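Local coordinates for pirin family protein (Acinetobacter baumannii, PDB 6D0P) that probably acts as an iron-dependent quercetin 2,3-dioxygenase of the pirin family, a bicupin whose metal site holds manganese in this crystal, at residues L8-N13 against T227-S232; L207-E212 against K247-T252; K142-E147 against A176-S181; K149-I154 against R164-E169; L34-S39 against E258-Y263. All coordinates share one frame; numbering follows the deposited sequence. Where two conformers were deposited one is given.

Interaction 1: L8-N13 against T227-S232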
# COMPACT_ATOMS: atom_id res chain seq x y z
N LEU A 8 6.38 -18.49 -7.01
CA LEU A 8 5.44 -19.52 -6.51
C LEU A 8 4.06 -19.43 -7.18
O LEU A 8 3.39 -20.48 -7.40
CB LEU A 8 5.32 -19.37 -5.00
CG LEU A 8 6.63 -19.56 -4.24
CD1 LEU A 8 6.43 -19.41 -2.74
CD2 LEU A 8 7.23 -20.91 -4.58
N GLY A 9 3.62 -18.23 -7.49
CA GLY A 9 2.31 -18.06 -8.11
C GLY A 9 1.93 -16.60 -8.25
O GLY A 9 2.63 -15.71 -7.72
N ALA A 10 0.80 -16.35 -8.92
CA ALA A 10 0.38 -15.00 -9.10
C ALA A 10 -1.14 -14.94 -9.21
O ALA A 10 -1.80 -15.91 -9.65
CB ALA A 10 1.03 -14.40 -10.33
N TYR A 11 -1.68 -13.77 -8.87
CA TYR A 11 -3.11 -13.52 -8.83
C TYR A 11 -3.41 -12.22 -9.59
O TYR A 11 -2.85 -11.16 -9.25
CB TYR A 11 -3.57 -13.44 -7.37
CG TYR A 11 -3.16 -14.63 -6.53
CD1 TYR A 11 -1.88 -14.73 -6.02
CD2 TYR A 11 -4.04 -15.67 -6.28
CE1 TYR A 11 -1.48 -15.84 -5.29
CE2 TYR A 11 -3.66 -16.78 -5.54
CZ TYR A 11 -2.37 -16.86 -5.05
OH TYR A 11 -1.98 -17.94 -4.30
N GLN A 12 -4.29 -12.28 -10.59
CA GLN A 12 -4.67 -11.11 -11.36
C GLN A 12 -6.16 -10.82 -11.14
O GLN A 12 -7.00 -11.72 -11.28
CB GLN A 12 -4.39 -11.35 -12.84
CG GLN A 12 -4.68 -10.13 -13.69
CD GLN A 12 -4.33 -10.42 -15.13
OE1 GLN A 12 -4.39 -11.57 -15.59
NE2 GLN A 12 -4.00 -9.37 -15.86
N ASN A 13 -6.49 -9.57 -10.81
CA ASN A 13 -7.88 -9.19 -10.56
C ASN A 13 -8.30 -8.10 -11.56
O ASN A 13 -7.68 -7.03 -11.60
CB ASN A 13 -8.08 -8.68 -9.14
CG ASN A 13 -9.53 -8.37 -8.84
OD1 ASN A 13 -10.42 -8.80 -9.56
ND2 ASN A 13 -9.77 -7.60 -7.80
N THR A 227 -1.70 -7.36 -11.16
CA THR A 227 -1.26 -8.70 -10.72
C THR A 227 -0.30 -8.60 -9.53
O THR A 227 0.51 -7.64 -9.44
CB THR A 227 -0.52 -9.45 -11.85
OG1 THR A 227 -1.40 -9.69 -12.97
CG2 THR A 227 0.02 -10.80 -11.43
N VAL A 228 -0.41 -9.56 -8.62
CA VAL A 228 0.58 -9.73 -7.57
C VAL A 228 1.19 -11.13 -7.72
O VAL A 228 0.47 -12.12 -7.86
CB VAL A 228 0.02 -9.53 -6.15
CG1 VAL A 228 -1.17 -10.42 -5.84
CG2 VAL A 228 1.11 -9.77 -5.11
N ALA A 229 2.51 -11.18 -7.72
CA ALA A 229 3.27 -12.42 -7.71
C ALA A 229 3.87 -12.61 -6.31
O ALA A 229 4.36 -11.66 -5.70
CB ALA A 229 4.36 -12.39 -8.75
N ILE A 230 3.87 -13.85 -5.85
CA ILE A 230 4.46 -14.24 -4.59
C ILE A 230 5.74 -15.02 -4.89
O ILE A 230 5.72 -16.02 -5.65
CB ILE A 230 3.43 -15.03 -3.77
CG1 ILE A 230 2.21 -14.14 -3.50
CG2 ILE A 230 4.04 -15.59 -2.49
CD1 ILE A 230 1.14 -14.80 -2.72
N LEU A 231 6.86 -14.55 -4.36
CA LEU A 231 8.15 -15.24 -4.52
C LEU A 231 8.47 -15.97 -3.21
O LEU A 231 7.87 -15.71 -2.17
CB LEU A 231 9.27 -14.26 -4.88
CG LEU A 231 9.05 -13.32 -6.06
CD1 LEU A 231 10.35 -12.64 -6.44
CD2 LEU A 231 8.46 -14.00 -7.27
N SER A 232 9.39 -16.92 -3.26
CA SER A 232 9.74 -17.68 -2.08
C SER A 232 10.45 -16.79 -1.04
O SER A 232 11.18 -15.83 -1.36
CB SER A 232 10.57 -18.89 -2.42
OG SER A 232 11.80 -18.50 -3.02
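Leu8 lays its CD1 methyl over the backbone of Ser232, 3.8 Å from Ser232 CA. This leucine belongs to a classic beta bulge that interrupts the antiparallel pairing, in which the strand directions differ by 166°: Leu8 and Gly9 both face Ile230, which accepts from Leu8 N at its O and gives its N-H to Gly9 O, 2.9 Å away. Further along, Tyr11 N donates to Val228 O at 2.9 Å, and Val228 N returns the bond to Tyr11 O. By its place in the strand Tyr11 shares a face of the sheet with Val228 and Ile230; in the modelled conformer its ring meets Ile230 obliquely, CE1 of Tyr11 being 3.8 Å from CD1 of Ile230. On the other face Ala10 CB touches Thr227 CG2 at 3.9 Å, and the CB and CG of Gln12 pass over Thr227 OG1. That hydroxyl is hydrogen-bonded to Glu224 O. The amide of Gln12 is bonded to Gly225 O. Strand 7-12 is an outermost strand of the C-terminal cupin sheet, with 227-231 between it and strand 205-210, while Leu34 of helix 31-34 packs against both Tyr11 and Ile230.

Interaction 2: L207-E212 against K247-T252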
# COMPACT_ATOMS: atom_id res chain seq x y z
N LEU A 207 6.68 -9.72 -2.43
CA LEU A 207 5.56 -9.58 -3.33
C LEU A 207 5.93 -8.61 -4.45
O LEU A 207 6.44 -7.51 -4.18
CB LEU A 207 4.36 -9.05 -2.54
CG LEU A 207 4.01 -9.80 -1.27
CD1 LEU A 207 2.93 -9.07 -0.52
CD2 LEU A 207 3.58 -11.24 -1.59
N VAL A 208 5.71 -9.02 -5.70
CA VAL A 208 5.93 -8.16 -6.87
C VAL A 208 4.55 -7.78 -7.40
O VAL A 208 3.77 -8.64 -7.80
CB VAL A 208 6.77 -8.84 -7.95
CG1 VAL A 208 6.94 -7.96 -9.19
CG2 VAL A 208 8.12 -9.26 -7.37
N VAL A 209 4.24 -6.50 -7.30
CA VAL A 209 2.95 -6.00 -7.73
C VAL A 209 3.14 -5.25 -9.06
O VAL A 209 3.96 -4.34 -9.14
CB VAL A 209 2.31 -5.09 -6.68
CG1 VAL A 209 0.95 -4.56 -7.14
CG2 VAL A 209 2.18 -5.79 -5.35
N VAL A 210 2.42 -5.69 -10.08
CA VAL A 210 2.43 -5.05 -11.35
C VAL A 210 1.11 -4.30 -11.48
O VAL A 210 0.07 -4.90 -11.60
CB VAL A 210 2.64 -6.05 -12.50
CG1 VAL A 210 2.64 -5.36 -13.86
CG2 VAL A 210 3.92 -6.84 -12.29
N LEU A 211 1.17 -2.97 -11.43
CA LEU A 211 -0.03 -2.17 -11.54
C LEU A 211 -0.48 -2.06 -12.99
O LEU A 211 -1.68 -2.21 -13.30
CB LEU A 211 0.23 -0.78 -10.96
CG LEU A 211 0.63 -0.74 -9.49
CD1 LEU A 211 0.98 0.69 -9.09
CD2 LEU A 211 -0.46 -1.30 -8.59
N GLU A 212 0.48 -1.84 -13.88
CA GLU A 212 0.22 -1.65 -15.29
C GLU A 212 1.48 -2.05 -16.06
O GLU A 212 2.57 -1.79 -15.59
CB GLU A 212 -0.12 -0.17 -15.53
CG GLU A 212 -0.59 0.17 -16.92
CD GLU A 212 -0.70 1.68 -17.12
OE1 GLU A 212 -1.54 2.34 -16.40
OE2 GLU A 212 0.07 2.21 -17.96
N LYS A 247 4.51 0.00 -14.35
CA LYS A 247 4.41 0.59 -13.05
C LYS A 247 4.33 -0.56 -12.04
O LYS A 247 3.46 -1.46 -12.18
CB LYS A 247 3.16 1.46 -12.86
CG LYS A 247 2.96 2.63 -13.81
CD LYS A 247 1.50 3.13 -13.76
CE LYS A 247 1.07 4.05 -14.88
NZ LYS A 247 -0.39 4.35 -14.80
N PHE A 248 5.23 -0.56 -11.07
CA PHE A 248 5.32 -1.69 -10.14
C PHE A 248 5.50 -1.23 -8.69
O PHE A 248 5.79 -0.06 -8.39
CB PHE A 248 6.53 -2.57 -10.48
CG PHE A 248 7.86 -1.92 -10.17
CD1 PHE A 248 8.44 -2.03 -8.92
CD2 PHE A 248 8.52 -1.18 -11.13
CE1 PHE A 248 9.63 -1.37 -8.61
CE2 PHE A 248 9.73 -0.55 -10.84
CZ PHE A 248 10.28 -0.64 -9.58
N LEU A 249 5.26 -2.19 -7.80
CA LEU A 249 5.66 -2.09 -6.41
C LEU A 249 6.37 -3.38 -6.04
O LEU A 249 6.05 -4.48 -6.58
CB LEU A 249 4.50 -1.88 -5.44
CG LEU A 249 3.82 -0.53 -5.55
CD1 LEU A 249 2.52 -0.68 -6.29
CD2 LEU A 249 3.59 0.06 -4.18
N VAL A 250 7.37 -3.24 -5.21
CA VAL A 250 7.98 -4.41 -4.59
C VAL A 250 7.78 -4.25 -3.08
O VAL A 250 8.15 -3.23 -2.50
CB VAL A 250 9.46 -4.55 -4.97
CG1 VAL A 250 10.15 -5.64 -4.17
CG2 VAL A 250 9.63 -4.79 -6.46
N LEU A 251 7.18 -5.26 -2.46
CA LEU A 251 6.88 -5.24 -1.05
C LEU A 251 7.60 -6.41 -0.40
O LEU A 251 7.38 -7.55 -0.82
CB LEU A 251 5.38 -5.39 -0.86
CG LEU A 251 4.50 -4.45 -1.68
CD1 LEU A 251 3.04 -4.84 -1.51
CD2 LEU A 251 4.72 -3.00 -1.27
N THR A 252 8.45 -6.16 0.57
CA THR A 252 9.12 -7.26 1.27
C THR A 252 9.06 -6.99 2.76
O THR A 252 8.95 -5.82 3.20
CB THR A 252 10.59 -7.46 0.87
OG1 THR A 252 11.46 -6.61 1.62
CG2 THR A 252 10.82 -7.20 -0.61
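Leu207, Val209 and Leu211 meet Leu249 and Leu251 on the face of the C-terminal cupin sheet that packs against the N-terminal half, a buried example of how neighbouring antiparallel strands build an apolar layer. Leu207 and Leu251 face each other as a hydrogen-bonded pair, Leu207 CB lying 4.2 Å from Leu251 CB; so do Val209 and Leu249, with Val209 CB 4.1 Å from Leu249 CB. Diagonal contacts add to this: Val209 CG2, anti to its carbonyl carbon, reaches obliquely to Leu251 CD1 at 4.0 Å. Leu211 slants across Leu249, and CD1 of the latter is met by CG and both methyls of the former, the distance from Leu211 CD1 to Leu249 CD1, 3.5 Å, being tighter than a usual van der Waals contact. Leu28 of strand 23-30 and Tyr46 of strand 41-52 cover Leu211 from the N-terminal half, whereas Phe248 and Val250 point to the other face. At Leu211 and Glu212 the chain turns a corner through a classic beta bulge, both residues facing Lys247: Leu211 N donates to Lys247 O at 2.8 Å, and the bond from Glu212 N to the same oxygen is weak. The extended chains of Glu212 and Lys247 cross at a slant and end in a salt bridge, and Glu124 gives the ammonium a second carboxylate. Lys247 NZ stands 2.8 Å from Glu212 OE1, about 50° out of the carboxylate plane.

Interaction 3: K142-E147 against A176-S181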
# COMPACT_ATOMS: atom_id res chain seq x y z
N LYS A 142 -0.69 7.80 14.64
CA LYS A 142 0.17 8.90 14.23
C LYS A 142 0.23 8.95 12.70
O LYS A 142 -0.12 7.98 12.00
CB LYS A 142 1.59 8.70 14.78
CG LYS A 142 2.31 7.47 14.25
CD LYS A 142 3.73 7.27 14.79
CE LYS A 142 4.45 6.13 14.09
NZ LYS A 142 5.82 5.93 14.60
N TYR A 143 0.68 10.10 12.20
CA TYR A 143 0.80 10.30 10.77
C TYR A 143 2.25 10.49 10.34
O TYR A 143 3.07 11.03 11.07
CB TYR A 143 0.09 11.59 10.34
CG TYR A 143 -1.40 11.52 10.49
CD1 TYR A 143 -2.19 10.88 9.56
CD2 TYR A 143 -2.03 12.12 11.57
CE1 TYR A 143 -3.57 10.83 9.68
CE2 TYR A 143 -3.41 12.07 11.72
CZ TYR A 143 -4.18 11.42 10.77
OH TYR A 143 -5.54 11.37 10.90
N GLN A 144 2.54 10.07 9.12
CA GLN A 144 3.79 10.40 8.46
C GLN A 144 3.41 10.94 7.09
O GLN A 144 3.09 10.15 6.16
CB GLN A 144 4.74 9.22 8.31
CG GLN A 144 5.35 8.70 9.60
CD GLN A 144 6.22 7.49 9.32
OE1 GLN A 144 7.31 7.63 8.74
NE2 GLN A 144 5.76 6.31 9.75
N ALA A 145 3.37 12.26 6.98
CA ALA A 145 3.08 12.91 5.70
C ALA A 145 4.40 13.09 4.96
O ALA A 145 5.27 13.82 5.41
CB ALA A 145 2.37 14.23 5.91
N ILE A 146 4.56 12.40 3.86
CA ILE A 146 5.80 12.45 3.14
C ILE A 146 5.58 13.12 1.78
O ILE A 146 4.82 12.64 0.97
CB ILE A 146 6.37 11.04 2.99
CG1 ILE A 146 6.53 10.36 4.35
CG2 ILE A 146 7.68 11.09 2.25
CD1 ILE A 146 6.52 8.88 4.27
N GLU A 147 6.28 14.23 1.56
CA GLU A 147 6.22 14.98 0.32
C GLU A 147 7.07 14.28 -0.74
O GLU A 147 8.11 13.66 -0.45
CB GLU A 147 6.65 16.42 0.57
CG GLU A 147 5.57 17.25 1.24
CD GLU A 147 5.98 18.66 1.59
OE1 GLU A 147 6.51 18.86 2.70
OE2 GLU A 147 5.77 19.56 0.75
N ALA A 176 11.73 6.79 3.21
CA ALA A 176 11.20 8.03 3.71
C ALA A 176 10.28 7.77 4.91
O ALA A 176 10.17 8.59 5.80
CB ALA A 176 10.47 8.74 2.60
N ALA A 177 9.63 6.62 4.94
CA ALA A 177 8.73 6.27 6.05
C ALA A 177 9.45 5.35 7.05
O ALA A 177 10.12 4.41 6.63
CB ALA A 177 7.48 5.58 5.53
N THR A 178 9.27 5.62 8.34
CA THR A 178 9.76 4.73 9.39
C THR A 178 8.73 3.61 9.58
O THR A 178 7.54 3.80 9.28
CB THR A 178 10.01 5.47 10.72
OG1 THR A 178 8.77 5.99 11.18
CG2 THR A 178 11.02 6.59 10.61
N THR A 179 9.18 2.48 10.12
CA THR A 179 8.36 1.28 10.27
C THR A 179 8.59 0.62 11.64
O THR A 179 9.57 0.93 12.33
CB THR A 179 8.67 0.27 9.15
OG1 THR A 179 9.99 -0.23 9.36
CG2 THR A 179 8.55 0.85 7.76
N PHE A 180 7.68 -0.27 12.04
CA PHE A 180 7.78 -0.98 13.34
C PHE A 180 8.51 -2.32 13.23
O PHE A 180 8.90 -2.90 14.26
CB PHE A 180 6.39 -1.21 13.93
CG PHE A 180 5.72 0.05 14.40
CD1 PHE A 180 5.11 0.92 13.51
CD2 PHE A 180 5.66 0.34 15.75
CE1 PHE A 180 4.47 2.06 13.96
CE2 PHE A 180 5.01 1.48 16.20
CZ PHE A 180 4.43 2.34 15.30
N SER A 181 8.64 -2.84 12.01
CA SER A 181 9.34 -4.11 11.78
C SER A 181 10.12 -3.97 10.46
O SER A 181 9.82 -3.06 9.70
CB SER A 181 8.38 -5.29 11.75
OG SER A 181 7.41 -5.15 10.73
O HOH W 1 6.98 4.34 12.61
O HOH W 2 8.47 9.86 7.81
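The carboxamide of Gln144 is held by Thr178 through both of its polar atoms, crossing that side chain at about a right angle. Thr178 N donates to Gln144 OE1 at 2.8 Å, in the plane of the amide and on a lone pair. At the other corner Gln144 NE2 gives an almost straight bond (176°) to Thr178 O, 3.1 Å away; the acceptor lies in the amide plane, although the donor is tilted from the plane of the threonine carbonyl. A water joins Gln144 OE1 to Ala176 O, donating to both, so that the amide oxygen has at least two donors. The second flat group, the Phe180 ring, is met tip to tip by Lys142, whose NZ comes obliquely to within 3.9 Å of Phe180 CZ. Another water accepts from Lys142 NZ at 2.8 Å and bonds Thr178 OG1. Ile146 supplies the apolar end, with CG2 on Ala176 CB and CD1 on Ala177 CB, each at 3.7 Å. The contact ties strand 145-146, at the edge of the N-terminal cupin sheet, to the loop leading into strand 183-190 of the C-terminal half. Because the two amide bonds call for an acceptor at one corner and a donor at the other, they define which end is oxygen and fix the rotation of the group, while the waters extend the polar link to lysine and backbone.

Interaction 4: K149-I154 against R164-E169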
# COMPACT_ATOMS: atom_id res chain seq x y z
N LYS A 149 9.16 15.25 -2.87
CA LYS A 149 10.57 15.63 -3.01
C LYS A 149 11.45 14.95 -1.95
O LYS A 149 12.65 14.90 -2.13
CB LYS A 149 10.72 17.15 -2.97
CG LYS A 149 10.43 17.79 -1.62
CD LYS A 149 10.52 19.30 -1.64
CE LYS A 149 10.62 19.89 -0.25
NZ LYS A 149 9.60 19.32 0.66
N ASP A 150 10.88 14.39 -0.89
CA ASP A 150 11.67 13.77 0.18
C ASP A 150 11.79 12.25 -0.01
O ASP A 150 12.43 11.59 0.81
CB ASP A 150 11.09 14.16 1.54
CG ASP A 150 11.26 15.66 1.80
OD1 ASP A 150 12.35 16.20 1.46
OD2 ASP A 150 10.31 16.29 2.31
N ILE A 151 11.23 11.70 -1.07
CA ILE A 151 11.34 10.26 -1.25
C ILE A 151 12.55 9.96 -2.15
O ILE A 151 12.61 10.43 -3.26
CB ILE A 151 10.03 9.71 -1.83
CG1 ILE A 151 8.85 10.05 -0.91
CG2 ILE A 151 10.13 8.19 -2.06
CD1 ILE A 151 7.50 9.68 -1.47
N PRO A 152 13.56 9.22 -1.65
CA PRO A 152 14.73 8.88 -2.47
C PRO A 152 14.27 8.12 -3.73
O PRO A 152 13.49 7.17 -3.60
CB PRO A 152 15.63 7.98 -1.61
CG PRO A 152 15.11 8.21 -0.22
CD PRO A 152 13.63 8.47 -0.40
N ASP A 153 14.77 8.55 -4.88
CA ASP A 153 14.42 8.03 -6.22
C ASP A 153 15.70 7.56 -6.91
O ASP A 153 16.56 8.39 -7.25
CB ASP A 153 13.77 9.13 -7.08
CG ASP A 153 12.98 8.62 -8.27
OD1 ASP A 153 12.86 7.37 -8.43
OD2 ASP A 153 12.43 9.46 -9.03
N ILE A 154 15.81 6.26 -7.14
CA ILE A 154 17.02 5.67 -7.64
C ILE A 154 16.84 5.34 -9.12
O ILE A 154 15.90 4.66 -9.46
CB ILE A 154 17.35 4.40 -6.83
CG1 ILE A 154 17.42 4.68 -5.33
CG2 ILE A 154 18.61 3.73 -7.35
CD1 ILE A 154 18.44 5.71 -4.94
N ARG A 164 11.49 4.24 -6.18
CA ARG A 164 11.37 5.14 -5.03
C ARG A 164 11.38 4.28 -3.77
O ARG A 164 10.65 3.25 -3.70
CB ARG A 164 10.07 5.93 -5.07
CG ARG A 164 9.87 6.77 -6.32
CD ARG A 164 8.83 7.85 -6.07
NE ARG A 164 7.56 7.25 -5.72
CZ ARG A 164 6.49 7.94 -5.33
NH1 ARG A 164 5.35 7.32 -5.11
NH2 ARG A 164 6.57 9.25 -5.20
N VAL A 165 12.17 4.69 -2.78
CA VAL A 165 12.27 3.95 -1.54
C VAL A 165 11.29 4.57 -0.54
O VAL A 165 11.62 5.50 0.20
CB VAL A 165 13.72 3.93 -1.01
CG1 VAL A 165 13.87 2.95 0.13
CG2 VAL A 165 14.71 3.59 -2.12
N ILE A 166 10.08 4.05 -0.53
CA ILE A 166 9.06 4.60 0.35
C ILE A 166 9.37 4.17 1.80
O ILE A 166 9.29 4.98 2.71
CB ILE A 166 7.66 4.20 -0.15
CG1 ILE A 166 7.36 4.88 -1.49
CG2 ILE A 166 6.60 4.53 0.89
CD1 ILE A 166 6.13 4.36 -2.16
N ALA A 167 9.74 2.91 1.97
CA ALA A 167 10.16 2.38 3.25
C ALA A 167 11.28 1.37 3.03
O ALA A 167 11.31 0.67 2.00
CB ALA A 167 8.99 1.73 3.97
N GLY A 168 12.13 1.22 4.04
CA GLY A 168 13.19 0.24 4.00
C GLY A 168 14.50 0.82 3.50
O GLY A 168 14.94 1.90 3.90
N GLU A 169 15.13 0.10 2.60
CA GLU A 169 16.43 0.55 2.10
C GLU A 169 16.74 -0.11 0.76
O GLU A 169 16.51 -1.29 0.61
CB GLU A 169 17.54 0.16 3.08
CG GLU A 169 18.94 0.46 2.56
CD GLU A 169 19.98 0.82 3.61
OE1 GLU A 169 19.94 0.23 4.71
OE2 GLU A 169 20.84 1.67 3.32
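Arg164, Ile151 and Val165 have the most surface buried here. Ile151 CG2 lies against Arg164 CB at 3.8 Å, and its CD1 sits over one face of the guanidinium, 3.9 Å from Arg164 NH2. Chi1 of Ile151 (-57°) puts CG1 beside the backbone N, and chi2 (174°) extends CD1 from it to the guanidinium, while CG2 of Ile151 also approaches Val165 O at 3.8 Å. Arg164 bends at chi3 (-61°), setting NE off the line of its chain; Asp187 holds that NE in a salt bridge and Gly95 O accepts from NH2. Asp153, its non-hydrogen-bonded partner across the strands, meets the aliphatic part of the side chain, not its charged end, OD1 being 3.7 Å from Arg164 CG, and that carboxylate oxygen is instead bonded to His162. Val165 is fastened by its backbone: its N-H meets Pro152 O at 2.9 Å. Pro152 CD in turn rests 3.6 Å from Val165 O, and Ile154 CG1 lies 4.3 Å from Val165 CG2. The pairing joins the two strands of the hairpin 153-155 and 162-165 at the end away from its turn, at the margin of the C-terminal cupin sheet. Its chemistry is that of an isoleucine methyl laid over part of one guanidinium face while the charge is met by Asp187, an arrangement that would be expected to stabilise the ion pair.

Interaction 5: L34-S39 against E258-Y263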
# COMPACT_ATOMS: atom_id res chain seq x y z
N LEU A 34 -5.22 -14.67 1.48
CA LEU A 34 -3.84 -15.32 1.49
C LEU A 34 -3.21 -15.37 2.89
O LEU A 34 -2.17 -15.99 3.06
CB LEU A 34 -2.95 -14.57 0.50
CG LEU A 34 -3.34 -14.80 -0.96
CD1 LEU A 34 -2.61 -13.83 -1.89
CD2 LEU A 34 -3.05 -16.24 -1.36
N GLY A 35 -3.76 -14.64 3.85
CA GLY A 35 -3.33 -14.71 5.26
C GLY A 35 -1.86 -14.41 5.56
O GLY A 35 -1.33 -13.34 5.25
N GLN A 36 -1.23 -15.37 6.27
CA GLN A 36 0.15 -15.29 6.75
C GLN A 36 1.17 -15.26 5.59
O GLN A 36 2.29 -14.76 5.77
CB GLN A 36 0.47 -16.48 7.65
CG GLN A 36 -0.38 -16.53 8.91
CD GLN A 36 -0.02 -15.46 9.92
OE1 GLN A 36 0.93 -14.69 9.73
NE2 GLN A 36 -0.76 -15.43 11.02
N THR A 37 0.80 -15.77 4.43
CA THR A 37 1.71 -15.75 3.27
C THR A 37 2.14 -14.31 2.92
O THR A 37 3.27 -14.07 2.45
CB THR A 37 1.03 -16.38 2.05
OG1 THR A 37 0.76 -17.74 2.42
CG2 THR A 37 1.87 -16.32 0.80
N LEU A 38 1.24 -13.35 3.14
CA LEU A 38 1.51 -11.96 2.81
C LEU A 38 2.25 -11.20 3.93
O LEU A 38 2.68 -10.07 3.69
CB LEU A 38 0.17 -11.26 2.59
CG LEU A 38 -0.66 -11.77 1.41
CD1 LEU A 38 -2.06 -11.18 1.48
CD2 LEU A 38 0.01 -11.40 0.09
N SER A 39 2.33 -11.76 5.13
CA SER A 39 2.85 -11.03 6.33
C SER A 39 4.19 -10.36 6.02
O SER A 39 5.14 -11.01 5.58
CB SER A 39 2.95 -11.96 7.52
OG SER A 39 3.40 -11.27 8.69
N GLU A 258 2.74 -14.07 13.80
CA GLU A 258 1.78 -13.83 14.88
C GLU A 258 0.39 -14.05 14.29
O GLU A 258 0.18 -13.87 13.09
CB GLU A 258 1.95 -12.42 15.45
CG GLU A 258 3.18 -12.27 16.33
CD GLU A 258 3.39 -10.87 16.88
OE1 GLU A 258 3.09 -9.91 16.17
OE2 GLU A 258 3.79 -10.77 18.06
N PRO A 259 -0.57 -14.42 15.13
CA PRO A 259 -1.92 -14.65 14.62
C PRO A 259 -2.57 -13.41 14.00
O PRO A 259 -2.28 -12.29 14.40
CB PRO A 259 -2.75 -15.07 15.85
CG PRO A 259 -1.74 -15.39 16.91
CD PRO A 259 -0.54 -14.53 16.58
N ILE A 260 -3.44 -13.63 13.02
CA ILE A 260 -4.18 -12.54 12.41
C ILE A 260 -5.68 -12.77 12.64
O ILE A 260 -6.22 -13.78 12.24
CB ILE A 260 -3.92 -12.44 10.91
CG1 ILE A 260 -2.44 -12.23 10.59
CG2 ILE A 260 -4.78 -11.35 10.31
CD1 ILE A 260 -2.10 -12.47 9.15
N GLU A 261 -6.32 -11.82 13.31
CA GLU A 261 -7.76 -11.87 13.49
C GLU A 261 -8.30 -10.52 12.98
O GLU A 261 -8.06 -9.47 13.61
CB GLU A 261 -8.13 -12.14 14.95
CG GLU A 261 -7.52 -13.41 15.51
CD GLU A 261 -8.21 -14.71 15.13
OE1 GLU A 261 -9.42 -14.67 14.84
OE2 GLU A 261 -7.53 -15.76 15.15
N GLY A 262 -8.97 -10.56 11.83
CA GLY A 262 -9.47 -9.35 11.22
C GLY A 262 -10.98 -9.32 11.12
O GLY A 262 -11.64 -10.35 11.07
N TYR A 263 -11.50 -8.11 11.11
CA TYR A 263 -12.92 -7.87 10.96
C TYR A 263 -13.09 -6.45 10.43
O TYR A 263 -12.74 -5.49 11.13
CB TYR A 263 -13.65 -8.06 12.29
CG TYR A 263 -15.13 -7.81 12.23
CD1 TYR A 263 -15.98 -8.75 11.68
CD2 TYR A 263 -15.67 -6.63 12.69
CE1 TYR A 263 -17.35 -8.53 11.61
CE2 TYR A 263 -17.04 -6.39 12.64
CZ TYR A 263 -17.88 -7.35 12.09
OH TYR A 263 -19.22 -7.13 12.03
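Glu258 O receives the side-chain amide of Gln36, in a surface contact that bridges the two cupin halves of the pirin fold: a 3-10 turn at 36-38, just after helix 31-34, meets the chain running from strand 245-253 toward strand 261-263. The carboxylate of Glu258 is turned to Ser134, so that across this contact the residue acts through its carbonyl. Pro259 follows, its CA 3.9 Å from Gln36 NE2, and its own O accepts from Asn269. Ile260 then supplies the apolar half: it and Gln36 slide past each other in opposite directions, with CG1 of Ile260 3.6 Å from NE2 of Gln36 and CD1 3.7 Å from the amide carbon CD of the same glutamine. Ile260 CD1 also approaches Gly35 O at 4.1 Å, where positive phi takes the chain out of the helix. With Glu261 the chain enters its short strand, paired to Met268. The bend of Gln36 at chi2 (-72°) swings CD off the extended path. The one hydrogen bond of the contact runs from Gln36 NE2 to Glu258 O at 2.8 Å with an N-H...O angle of 164°, the acceptor lying close to the amide plane and the donor 37° out of the carbonyl plane.

In the fold
Interactions 1, 2 and 4 all belong to the C-terminal cupin sheet, and the first two are joined directly, strands 227-231 and 205-210 being neighbours. Interaction 2 is the buried member, largely aliphatic with a salt bridge at its end; interactions 1 and 4 are partly buried at the two margins, their centres about 24 Å apart. Interaction 3 touches interaction 4 through backbone bonds of Ala176 and Ala177 and isoleucine packing, but relies on a glutamine amide and waters. Interaction 5 lies on the surface with a single hydrogen bond, and packs on interaction 1 through Leu34 and Thr37. Backbone pairing dominates interactions 1 and 2, side-chain packing interaction 4, and glutamine amides the links between the halves.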